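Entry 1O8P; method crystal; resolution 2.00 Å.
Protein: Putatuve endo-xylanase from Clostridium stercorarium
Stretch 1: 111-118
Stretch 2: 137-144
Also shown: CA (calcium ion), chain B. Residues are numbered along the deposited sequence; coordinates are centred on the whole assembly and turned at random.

Stretch 1, residues 111-118: SFDTYRDV
Stretch 2 137-144: GPVNVDWF

No hydrogen bond crosses between these two stretches; van der Waals packing joins them, burying 353 Å² summed over both sides. Their end-to-end directions differ by 44°, with Phe112 nearest Asn140 (CA to CA 6.5 Å), then Tyr115 near Asp142 (8.1 Å) and Asp117 near Phe144 (8.9 Å), again CA to CA. Stretch 1 opens with a type I turn, Ser111 to Thr114, closed by Thr114 N to Ser111 O (3.1 Å) and braced by Asp113 N to Ser111 OG (2.9 Å); this turn presents Phe112 (phi/psi -65/0, chi1 m, chi2 -73°), whose CA-to-CB bond is sideways while its ring end comes nearer.

Stretch 2 begins at Gly137, extended at 175/173, where a CB would clash with CD of Pro138. Pro138 (-56/129, C-gamma exo) points toward stretch 1, and its CB meets the edge of the Phe112 ring at CZ, 3.8 Å away: a compact apolar ring against an aromatic one. The CA-to-CB bond of Val139 (-162/146, chi1 p) points away, yet its backbone N lies 4.0 Å from Phe112 CE1.

The strand starts at Asn140 (-104/139), buried and pointing toward stretch 1. With chi1 m and chi2 -177°, its ND2 donates to Val139 O (3.2 Å), so the amide is partly satisfied locally, while ND2 packs 3.7 Å from Phe112 CD1. OD1 approaches Phe112 O at 3.3 Å, but both are acceptors and do not bond. Buried Tyr115 (-93/141, chi1 m, chi2 80°), its CA-to-CB bond toward stretch 2, is long enough to bring OH within 3.3 Å of Asn140 CB.

The CA-to-CB bond of Val141 (-127/118, chi1 t) points away; like Val139 it is buried, where an apolar side chain needs no polar partner. That of Asp142 (-82/-58, chi1 t) points toward stretch 1, its CB 4.2 Å from Tyr115 CE2; its O and OD1 bind calcium at 2.5 and 2.4 Å, a fitting role for a buried acid. Trp143 (-156/170, chi1 p, chi2 -107°) starts sideways, but its broad indole brings CH2 within 3.8 Å of OD2 of Asp117 (-88/121, chi1 m, CA-to-CB sideways). The CA-to-CB bond of Phe144 (-144/158, chi1 p) is sideways, and the ring then leads away, without contact.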

# COMPACT_ATOMS: atom_id res chain seq x y z
N SER A 111 -18.47 0.18 -1.30
CA SER A 111 -18.46 -1.05 -0.51
C SER A 111 -17.05 -1.59 -0.26
O SER A 111 -16.14 -1.39 -1.08
CB SER A 111 -19.38 -2.08 -1.17
OG SER A 111 -18.74 -3.29 -1.42
N PHE A 112 -16.84 -2.26 0.87
CA PHE A 112 -15.56 -2.91 1.12
C PHE A 112 -15.22 -4.06 0.17
O PHE A 112 -14.16 -4.65 0.32
CB PHE A 112 -15.43 -3.34 2.58
CG PHE A 112 -15.17 -2.21 3.51
CD1 PHE A 112 -13.92 -1.60 3.53
CD2 PHE A 112 -16.18 -1.73 4.35
CE1 PHE A 112 -13.68 -0.53 4.39
CE2 PHE A 112 -15.95 -0.64 5.22
CZ PHE A 112 -14.70 -0.05 5.24
N ASP A 113 -16.10 -4.36 -0.77
CA ASP A 113 -15.80 -5.38 -1.78
C ASP A 113 -16.03 -4.85 -3.22
O ASP A 113 -16.24 -5.60 -4.16
CB ASP A 113 -16.54 -6.71 -1.53
CG ASP A 113 -15.95 -7.88 -2.36
OD1 ASP A 113 -14.71 -7.91 -2.61
OD2 ASP A 113 -16.66 -8.83 -2.81
N THR A 114 -15.96 -3.54 -3.35
CA THR A 114 -15.88 -2.91 -4.67
C THR A 114 -14.53 -2.25 -4.74
O THR A 114 -14.32 -1.21 -4.11
CB THR A 114 -17.04 -1.85 -4.79
OG1 THR A 114 -18.28 -2.49 -4.46
CG2 THR A 114 -17.19 -1.35 -6.25
N TYR A 115 -13.60 -2.86 -5.47
CA TYR A 115 -12.23 -2.36 -5.60
C TYR A 115 -12.06 -1.46 -6.80
O TYR A 115 -12.62 -1.71 -7.87
CB TYR A 115 -11.21 -3.51 -5.63
CG TYR A 115 -11.10 -4.20 -4.27
CD1 TYR A 115 -12.05 -5.14 -3.87
CD2 TYR A 115 -10.09 -3.85 -3.36
CE1 TYR A 115 -11.98 -5.73 -2.62
CE2 TYR A 115 -10.02 -4.46 -2.10
CZ TYR A 115 -10.95 -5.39 -1.75
OH TYR A 115 -10.89 -6.02 -0.52
N ARG A 116 -11.27 -0.41 -6.59
CA ARG A 116 -10.91 0.53 -7.63
C ARG A 116 -9.41 0.80 -7.52
O ARG A 116 -8.82 0.70 -6.43
CB ARG A 116 -11.69 1.85 -7.47
CG ARG A 116 -13.18 1.76 -7.83
CD ARG A 116 -13.51 0.92 -9.08
NE ARG A 116 -14.95 0.87 -9.32
CZ ARG A 116 -15.68 -0.24 -9.48
NH1 ARG A 116 -15.11 -1.44 -9.45
NH2 ARG A 116 -16.99 -0.13 -9.68
N ASP A 117 -8.80 1.13 -8.66
CA ASP A 117 -7.37 1.50 -8.71
C ASP A 117 -7.27 2.99 -8.46
O ASP A 117 -7.89 3.78 -9.18
CB ASP A 117 -6.77 1.18 -10.05
CG ASP A 117 -6.61 -0.28 -10.26
OD1 ASP A 117 -6.98 -1.08 -9.37
OD2 ASP A 117 -6.09 -0.73 -11.29
N VAL A 118 -6.53 3.37 -7.41
CA VAL A 118 -6.37 4.77 -7.06
C VAL A 118 -4.88 5.14 -7.07
O VAL A 118 -4.07 4.45 -6.43
CB VAL A 118 -7.07 5.13 -5.69
CG1 VAL A 118 -6.97 6.64 -5.39
CG2 VAL A 118 -8.57 4.71 -5.70
N GLY A 137 -7.85 5.63 8.28
CA GLY A 137 -9.21 5.17 8.43
C GLY A 137 -9.37 3.83 7.74
O GLY A 137 -8.44 3.32 7.11
N PRO A 138 -10.55 3.24 7.91
CA PRO A 138 -10.89 1.94 7.30
C PRO A 138 -10.75 1.92 5.75
O PRO A 138 -11.26 2.82 5.05
CB PRO A 138 -12.36 1.72 7.72
CG PRO A 138 -12.59 2.68 8.92
CD PRO A 138 -11.61 3.78 8.78
N VAL A 139 -10.04 0.92 5.24
CA VAL A 139 -9.84 0.72 3.81
C VAL A 139 -9.38 -0.75 3.62
O VAL A 139 -8.74 -1.32 4.49
CB VAL A 139 -8.79 1.74 3.19
CG1 VAL A 139 -7.37 1.54 3.82
CG2 VAL A 139 -8.76 1.70 1.60
N ASN A 140 -9.78 -1.37 2.52
CA ASN A 140 -9.19 -2.66 2.14
C ASN A 140 -8.20 -2.47 0.99
O ASN A 140 -8.46 -1.71 0.09
CB ASN A 140 -10.27 -3.65 1.72
CG ASN A 140 -11.11 -4.15 2.90
OD1 ASN A 140 -11.97 -4.98 2.71
ND2 ASN A 140 -10.86 -3.66 4.11
N VAL A 141 -7.07 -3.18 1.06
CA VAL A 141 -6.02 -3.04 0.08
C VAL A 141 -5.68 -4.42 -0.46
O VAL A 141 -5.27 -5.30 0.29
CB VAL A 141 -4.76 -2.36 0.64
CG1 VAL A 141 -3.82 -1.94 -0.54
CG2 VAL A 141 -5.11 -1.14 1.55
N ASP A 142 -5.88 -4.59 -1.77
CA ASP A 142 -5.59 -5.84 -2.46
C ASP A 142 -4.08 -5.82 -2.76
O ASP A 142 -3.35 -6.68 -2.31
CB ASP A 142 -6.43 -5.93 -3.73
CG ASP A 142 -6.24 -7.20 -4.49
OD1 ASP A 142 -5.41 -8.07 -4.10
OD2 ASP A 142 -6.90 -7.40 -5.52
N TRP A 143 -3.63 -4.80 -3.49
CA TRP A 143 -2.22 -4.67 -3.85
C TRP A 143 -1.91 -3.23 -4.14
O TRP A 143 -2.83 -2.39 -4.23
CB TRP A 143 -1.83 -5.55 -5.07
CG TRP A 143 -2.73 -5.48 -6.26
CD1 TRP A 143 -3.61 -6.45 -6.69
CD2 TRP A 143 -2.81 -4.41 -7.24
NE1 TRP A 143 -4.24 -6.06 -7.85
CE2 TRP A 143 -3.78 -4.81 -8.21
CE3 TRP A 143 -2.16 -3.17 -7.40
CZ2 TRP A 143 -4.13 -3.99 -9.32
CZ3 TRP A 143 -2.52 -2.35 -8.48
CH2 TRP A 143 -3.48 -2.76 -9.44
N PHE A 144 -0.61 -2.96 -4.28
CA PHE A 144 -0.11 -1.65 -4.70
C PHE A 144 1.11 -1.82 -5.59
O PHE A 144 1.77 -2.87 -5.58
CB PHE A 144 0.12 -0.68 -3.51
CG PHE A 144 1.28 -1.03 -2.61
CD1 PHE A 144 1.18 -2.08 -1.67
CD2 PHE A 144 2.45 -0.29 -2.64
CE1 PHE A 144 2.24 -2.42 -0.82
CE2 PHE A 144 3.53 -0.63 -1.77
CZ PHE A 144 3.41 -1.69 -0.86
CA CA B . -3.83 -9.12 -2.64
O HOH W 1 -4.08 -11.41 -3.50